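Local structure of DNA polymerase (Bacillus phage phi29, 2PY5) at residues G228-L233 with I453-D458; F248-L253 with G481-E486. The protein copies the viral genome by protein-primed, strand-displacing DNA synthesis with high processivity and fidelity, and proofreads with a 3'-5' exonuclease. The protein carries 2 engineered substitutions. One frame throughout, in Å; residues are numbered along the deposited sequence. Where two conformers were deposited one is given.

How the contacts relate
Contacts 1 and 2 are two pairings in one antiparallel sheet of the polymerization region, their centres about 13 Å apart. Across the sheet the order is strand 231-233, strand 452-456, strand 459-463, strand 241-250 and strand 483-489, so contact 1 pairs the first two and contact 2 the last two, with strand 459-463 between them. Along the chain their segments alternate: 228-233, 248-253, 453-458, 481-486. They touch where the turn after strand 452-456 meets strand 241-250, with a probable hydrogen bond from Val250 N to Asp458 O. This folding brings Asp458 up against Asp249 and gathers these two, Val250 and Asp456, residues of the catalytic magnesium site, from distant parts of the chain.

Contact 1 (G228-L233 with I453-D458); sequences GGFTWL and IYCDTD. With EDO (1,2-ethanediol), chain U.
Thr231 and Asp456 stand side by side on adjoining antiparallel strands, where the YCDTD motif of this B-family polymerase pairs with the short strand 231-233. Trp232 and Cys455 form the hydrogen-bonded pair, joined by reciprocal N-H to O=C bonds, and a further bond from Thr457 N to Phe230 O carries the pairing past the strand's end.

On one face the bump is Cys455. Its SG, anti to its own carbonyl carbon (chi1 -60°), sits over the notch where the edges of the Phe230 and Trp232 rings come together. Cys455 SG lies at the edge of the Phe230 ring, 5.1 Å from the centroid, and 4.2 Å from Trp232 CE3. The cysteine's CB fills in behind, 3.7 Å from Phe230 CD2. Helix 427-447 covers this face through Thr441 and Ala445.

The opposite face is shaped around the Tyr454 ring. Leu233 crosses that side chain at about a right angle, its CB 4.0 Å from Tyr454 CD1, while at the far end of the tyrosine the OH lies 3.8 Å from the Thr231 methyl CG2. The polar partner of that hydroxyl is the backbone N of Lys498.

Next along this face is Asp456, a catalytic magnesium ligand. Thr231 OG1 donates to Asp456 OD1 over 2.7 Å, arriving from above the carboxylate plane, and the other oxygen, OD2, forms a salt bridge with Lys498. A partner on each oxygen restrains the rotation of the carboxylate.

Beyond the last direct bond a water bridges the segments, accepting from Phe230 N at 2.9 Å and donating to Thr457 O at 2.8 Å.

Contact 2 (F248-L253 with G481-E486); sequences FDVNSL and GYWAHE. With EDO (1,2-ethanediol), chain B; EDO (1,2-ethanediol), chain T.
Val250 and Trp483 meet in an antiparallel pairing within the palm sheet of this B-family polymerase, where the strand bearing the magnesium ligands Asp249 and Val250 runs beside strand 483-489.

Backbone bonds set the register. Asp249 and Ala484 exchange two N-H to O=C bonds, Asn251 N reaches Tyr482 O at 2.8 Å almost straight down the C=O bond, and Gly481 N donates to Asn251 O. The amide of Asn251 lies against strand 483-489, its OD1 3.5 Å from Ala484 CB, while ND2 bonds the carbonyls of Asp476 and Lys479.

Apolar contacts fill one face. Val250 CG2 sits squarely over the six-membered ring of Trp483, 3.3 Å from its centroid, in a CH-pi contact. The methyl points there because it is anti to the valine's carbonyl carbon. Phe248 CB lies 3.7 Å from Trp483 CE3, and helix 427-447 packs on the indole through Thr440, Thr441 and Ala444.

Aromatic contact continues at His485, whose CB is 3.8 Å from Phe248 CE2; the two rings approach obliquely, with planes 36° apart.

Two carboxylates also meet: in the conformer given, Asp249 OD2 lies 2.8 Å from Glu486 OE2, the planes 88° apart.

Two 1,2-ethanediol molecules, probably from the crystallisation liquor, donate through O1, one to Gly481 O at 2.9 Å and the other to His485 O at 3.1 Å.

Contact 1 (G228-L233 with I453-D458)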
loop_
_atom_site.group_PDB
_atom_site.type_symbol
_atom_site.label_atom_id
_atom_site.label_comp_id
_atom_site.label_asym_id
_atom_site.label_seq_id
_atom_site.Cartn_x
_atom_site.Cartn_y
_atom_site.Cartn_z
ATOM N N GLY F 228 -1.720 -8.065 -9.417
ATOM C CA GLY F 228 -2.169 -7.877 -8.047
ATOM C C GLY F 228 -3.457 -8.618 -7.749
ATOM O O GLY F 228 -3.742 -9.678 -8.316
ATOM N N GLY F 229 -4.261 -8.043 -6.881
ATOM C CA GLY F 229 -5.464 -8.692 -6.419
ATOM C C GLY F 229 -6.581 -8.761 -7.445
ATOM O O GLY F 229 -6.659 -7.935 -8.356
ATOM N N PHE F 230 -7.466 -9.727 -7.253
ATOM C CA PHE F 230 -8.656 -9.904 -8.088
ATOM C C PHE F 230 -9.813 -9.083 -7.497
ATOM O O PHE F 230 -10.318 -9.375 -6.400
ATOM C CB PHE F 230 -9.045 -11.379 -8.156
ATOM C CG PHE F 230 -10.240 -11.643 -9.025
ATOM C CD1 PHE F 230 -10.136 -11.559 -10.394
ATOM C CD2 PHE F 230 -11.466 -11.956 -8.455
ATOM C CE1 PHE F 230 -11.257 -11.762 -11.198
ATOM C CE2 PHE F 230 -12.569 -12.176 -9.240
ATOM C CZ PHE F 230 -12.450 -12.093 -10.621
ATOM N N THR F 231 -10.236 -8.070 -8.242
ATOM C CA THR F 231 -11.345 -7.219 -7.821
ATOM C C THR F 231 -12.340 -7.158 -8.969
ATOM O O THR F 231 -12.001 -6.710 -10.060
ATOM C CB THR F 231 -10.851 -5.788 -7.484
ATOM O OG1 THR F 231 -9.777 -5.857 -6.526
ATOM C CG2 THR F 231 -11.970 -4.940 -6.942
ATOM N N TRP F 232 -13.582 -7.563 -8.711
ATOM C CA TRP F 232 -14.570 -7.781 -9.759
ATOM C C TRP F 232 -15.980 -7.654 -9.227
ATOM O O TRP F 232 -16.319 -8.241 -8.203
ATOM C CB TRP F 232 -14.385 -9.178 -10.356
ATOM C CG TRP F 232 -15.434 -9.618 -11.328
ATOM C CD1 TRP F 232 -15.591 -9.199 -12.614
ATOM C CD2 TRP F 232 -16.479 -10.561 -11.090
ATOM N NE1 TRP F 232 -16.646 -9.831 -13.196
ATOM C CE2 TRP F 232 -17.222 -10.668 -12.279
ATOM C CE3 TRP F 232 -16.867 -11.320 -9.985
ATOM C CZ2 TRP F 232 -18.306 -11.520 -12.404
ATOM C CZ3 TRP F 232 -17.961 -12.161 -10.110
ATOM C CH2 TRP F 232 -18.673 -12.247 -11.305
ATOM N N LEU F 233 -16.800 -6.885 -9.953
ATOM C CA LEU F 233 -18.238 -6.767 -9.692
ATOM C C LEU F 233 -19.021 -7.463 -10.795
ATOM O O LEU F 233 -18.854 -7.157 -11.990
ATOM C CB LEU F 233 -18.638 -5.297 -9.639
ATOM C CG LEU F 233 -20.115 -4.987 -9.421
ATOM C CD1 LEU F 233 -20.666 -5.611 -8.161
ATOM C CD2 LEU F 233 -20.349 -3.469 -9.428
ATOM N N ILE F 453 -21.757 -11.768 -5.872
ATOM C CA ILE F 453 -21.952 -10.361 -6.200
ATOM C C ILE F 453 -20.638 -9.697 -6.603
ATOM O O ILE F 453 -20.561 -9.022 -7.639
ATOM C CB ILE F 453 -22.509 -9.561 -4.987
ATOM C CG1 ILE F 453 -23.830 -10.133 -4.482
ATOM C CG2 ILE F 453 -22.705 -8.069 -5.365
ATOM C CD1 ILE F 453 -24.213 -9.610 -3.057
ATOM N N TYR F 454 -19.607 -9.894 -5.776
ATOM C CA TYR F 454 -18.427 -9.031 -5.796
ATOM C C TYR F 454 -17.257 -9.729 -5.139
ATOM O O TYR F 454 -17.444 -10.419 -4.148
ATOM C CB TYR F 454 -18.770 -7.754 -5.015
ATOM C CG TYR F 454 -17.672 -6.734 -4.857
ATOM C CD1 TYR F 454 -17.237 -5.984 -5.927
ATOM C CD2 TYR F 454 -17.044 -6.534 -3.631
ATOM C CE1 TYR F 454 -16.219 -5.044 -5.794
ATOM C CE2 TYR F 454 -16.049 -5.578 -3.485
ATOM C CZ TYR F 454 -15.633 -4.845 -4.555
ATOM O OH TYR F 454 -14.620 -3.905 -4.430
ATOM N N CYS F 455 -16.068 -9.546 -5.701
ATOM C CA CYS F 455 -14.821 -9.988 -5.083
ATOM C C CYS F 455 -13.885 -8.807 -4.947
ATOM O O CYS F 455 -13.800 -7.979 -5.852
ATOM C CB CYS F 455 -14.113 -11.000 -5.982
ATOM S SG CYS F 455 -15.056 -12.494 -6.337
ATOM N N ASP F 456 -13.150 -8.763 -3.844
ATOM C CA ASP F 456 -12.025 -7.845 -3.743
ATOM C C ASP F 456 -10.872 -8.450 -2.969
ATOM O O ASP F 456 -10.833 -8.376 -1.738
ATOM C CB ASP F 456 -12.406 -6.518 -3.106
ATOM C CG ASP F 456 -11.238 -5.520 -3.113
ATOM O OD1 ASP F 456 -10.224 -5.795 -3.818
ATOM O OD2 ASP F 456 -11.318 -4.466 -2.439
ATOM N N THR F 457 -9.954 -9.048 -3.724
ATOM C CA THR F 457 -8.646 -9.496 -3.256
ATOM C C THR F 457 -8.727 -10.707 -2.373
ATOM O O THR F 457 -8.304 -11.777 -2.793
ATOM C CB THR F 457 -7.828 -8.369 -2.601
ATOM O OG1 THR F 457 -7.689 -7.309 -3.537
ATOM C CG2 THR F 457 -6.420 -8.871 -2.210
ATOM N N ASP F 458 -9.265 -10.532 -1.163
ATOM C CA ASP F 458 -9.377 -11.610 -0.169
ATOM C C ASP F 458 -10.812 -11.789 0.283
ATOM O O ASP F 458 -11.058 -12.490 1.243
ATOM C CB ASP F 458 -8.482 -11.321 1.069
ATOM C CG ASP F 458 -8.756 -9.985 1.716
ATOM O OD1 ASP F 458 -7.983 -9.581 2.628
ATOM O OD2 ASP F 458 -9.722 -9.309 1.302
HETATM C C1 EDO U . -8.809 -6.408 0.315
HETATM O O1 EDO U . -7.709 -5.509 0.496
HETATM C C2 EDO U . -9.857 -6.220 1.412
HETATM O O2 EDO U . -11.195 -6.449 0.926
HETATM O O HOH W 1 -6.818 -11.752 -5.216
#

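Contact 2 (F248-L253 with G481-E486)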
loop_
_atom_site.group_PDB
_atom_site.type_symbol
_atom_site.label_atom_id
_atom_site.label_comp_id
_atom_site.label_asym_id
_atom_site.label_seq_id
_atom_site.Cartn_x
_atom_site.Cartn_y
_atom_site.Cartn_z
ATOM N N PHE F 248 -17.493 -12.963 3.117
ATOM C CA PHE F 248 -16.445 -13.837 3.619
ATOM C C PHE F 248 -15.103 -13.221 3.279
ATOM O O PHE F 248 -14.936 -12.688 2.186
ATOM C CB PHE F 248 -16.542 -15.201 2.965
ATOM C CG PHE F 248 -17.790 -15.957 3.316
ATOM C CD1 PHE F 248 -18.932 -15.846 2.530
ATOM C CD2 PHE F 248 -17.823 -16.798 4.422
ATOM C CE1 PHE F 248 -20.076 -16.552 2.847
ATOM C CE2 PHE F 248 -18.961 -17.513 4.729
ATOM C CZ PHE F 248 -20.098 -17.369 3.935
ATOM N N ASP F 249 -14.148 -13.337 4.212
ATOM C CA ASP F 249 -12.824 -12.767 4.049
ATOM C C ASP F 249 -11.790 -13.816 4.457
ATOM O O ASP F 249 -11.882 -14.364 5.545
ATOM C CB ASP F 249 -12.726 -11.520 4.929
ATOM C CG ASP F 249 -11.509 -10.681 4.652
ATOM O OD1 ASP F 249 -10.687 -11.041 3.786
ATOM O OD2 ASP F 249 -11.382 -9.622 5.308
ATOM N N VAL F 250 -10.810 -14.076 3.588
ATOM C CA VAL F 250 -9.759 -15.035 3.951
ATOM C C VAL F 250 -8.986 -14.491 5.161
ATOM O O VAL F 250 -8.682 -13.303 5.229
ATOM C CB VAL F 250 -8.798 -15.289 2.785
ATOM C CG1 VAL F 250 -7.694 -16.283 3.204
ATOM C CG2 VAL F 250 -9.557 -15.787 1.559
ATOM N N ASN F 251 -8.665 -15.379 6.099
ATOM C CA ASN F 251 -7.798 -15.035 7.220
ATOM C C ASN F 251 -6.357 -14.962 6.735
ATOM O O ASN F 251 -5.741 -16.001 6.437
ATOM C CB ASN F 251 -7.947 -16.064 8.343
ATOM C CG ASN F 251 -9.356 -16.117 8.907
ATOM O OD1 ASN F 251 -9.950 -15.073 9.217
ATOM N ND2 ASN F 251 -9.895 -17.319 9.050
ATOM N N SER F 252 -5.857 -13.733 6.613
ATOM C CA SER F 252 -4.486 -13.436 6.194
ATOM C C SER F 252 -4.121 -14.062 4.840
ATOM O O SER F 252 -3.226 -14.896 4.748
ATOM C CB SER F 252 -3.503 -13.819 7.284
ATOM O OG SER F 252 -3.748 -13.040 8.458
ATOM N N LEU F 253 -4.799 -13.597 3.792
ATOM C CA LEU F 253 -4.646 -14.146 2.442
ATOM C C LEU F 253 -3.189 -14.405 2.012
ATOM O O LEU F 253 -2.846 -15.519 1.623
ATOM C CB LEU F 253 -5.317 -13.203 1.431
ATOM C CG LEU F 253 -5.234 -13.598 -0.058
ATOM C CD1 LEU F 253 -6.192 -14.688 -0.354
ATOM C CD2 LEU F 253 -5.486 -12.368 -0.922
ATOM N N GLY F 481 -5.763 -18.850 6.289
ATOM C CA GLY F 481 -6.072 -19.266 4.933
ATOM C C GLY F 481 -7.508 -19.725 4.729
ATOM O O GLY F 481 -7.941 -19.893 3.584
ATOM N N TYR F 482 -8.240 -19.943 5.823
ATOM C CA TYR F 482 -9.669 -20.240 5.743
ATOM C C TYR F 482 -10.461 -18.948 5.526
ATOM O O TYR F 482 -9.948 -17.851 5.717
ATOM C CB TYR F 482 -10.158 -20.944 7.000
ATOM C CG TYR F 482 -9.734 -22.404 7.114
ATOM C CD1 TYR F 482 -10.679 -23.415 7.111
ATOM C CD2 TYR F 482 -8.396 -22.760 7.227
ATOM C CE1 TYR F 482 -10.309 -24.754 7.233
ATOM C CE2 TYR F 482 -8.010 -24.102 7.344
ATOM C CZ TYR F 482 -8.976 -25.090 7.343
ATOM O OH TYR F 482 -8.628 -26.435 7.465
ATOM N N TRP F 483 -11.724 -19.105 5.134
ATOM C CA TRP F 483 -12.630 -17.970 4.932
ATOM C C TRP F 483 -13.406 -17.695 6.203
ATOM O O TRP F 483 -14.106 -18.576 6.696
ATOM C CB TRP F 483 -13.631 -18.272 3.826
ATOM C CG TRP F 483 -13.015 -18.390 2.491
ATOM C CD1 TRP F 483 -12.498 -19.519 1.923
ATOM C CD2 TRP F 483 -12.845 -17.343 1.546
ATOM N NE1 TRP F 483 -12.008 -19.235 0.666
ATOM C CE2 TRP F 483 -12.206 -17.900 0.412
ATOM C CE3 TRP F 483 -13.163 -15.981 1.541
ATOM C CZ2 TRP F 483 -11.890 -17.138 -0.712
ATOM C CZ3 TRP F 483 -12.830 -15.226 0.436
ATOM C CH2 TRP F 483 -12.202 -15.812 -0.683
ATOM N N ALA F 484 -13.282 -16.488 6.735
ATOM C CA ALA F 484 -14.106 -16.080 7.874
ATOM C C ALA F 484 -15.405 -15.523 7.334
ATOM O O ALA F 484 -15.403 -14.745 6.387
ATOM C CB ALA F 484 -13.407 -15.011 8.688
ATOM N N HIS F 485 -16.515 -15.903 7.951
ATOM C CA HIS F 485 -17.773 -15.202 7.726
ATOM C C HIS F 485 -17.656 -13.887 8.492
ATOM O O HIS F 485 -17.710 -13.849 9.731
ATOM C CB HIS F 485 -18.954 -16.041 8.198
ATOM C CG HIS F 485 -20.279 -15.351 8.063
ATOM N ND1 HIS F 485 -21.405 -15.779 8.741
ATOM C CD2 HIS F 485 -20.655 -14.258 7.349
ATOM C CE1 HIS F 485 -22.420 -14.987 8.430
ATOM N NE2 HIS F 485 -21.989 -14.046 7.607
ATOM N N GLU F 486 -17.466 -12.814 7.749
ATOM C CA GLU F 486 -17.111 -11.531 8.312
ATOM C C GLU F 486 -18.333 -10.731 8.738
ATOM O O GLU F 486 -18.310 -10.063 9.783
ATOM C CB GLU F 486 -16.313 -10.746 7.278
ATOM C CG GLU F 486 -15.805 -9.407 7.734
ATOM C CD GLU F 486 -14.776 -8.886 6.784
ATOM O OE1 GLU F 486 -15.164 -8.202 5.807
ATOM O OE2 GLU F 486 -13.576 -9.200 6.979
HETATM C C1 EDO B . -21.485 -12.373 10.986
HETATM O O1 EDO B . -20.116 -12.673 11.272
HETATM C C2 EDO B . -22.395 -13.306 11.779
HETATM O O2 EDO B . -21.950 -13.430 13.140
HETATM C C1 EDO T . -5.542 -20.692 0.923
HETATM O O1 EDO T . -5.911 -19.460 1.552
HETATM C C2 EDO T . -4.208 -21.199 1.465
HETATM O O2 EDO T . -4.302 -21.495 2.867
#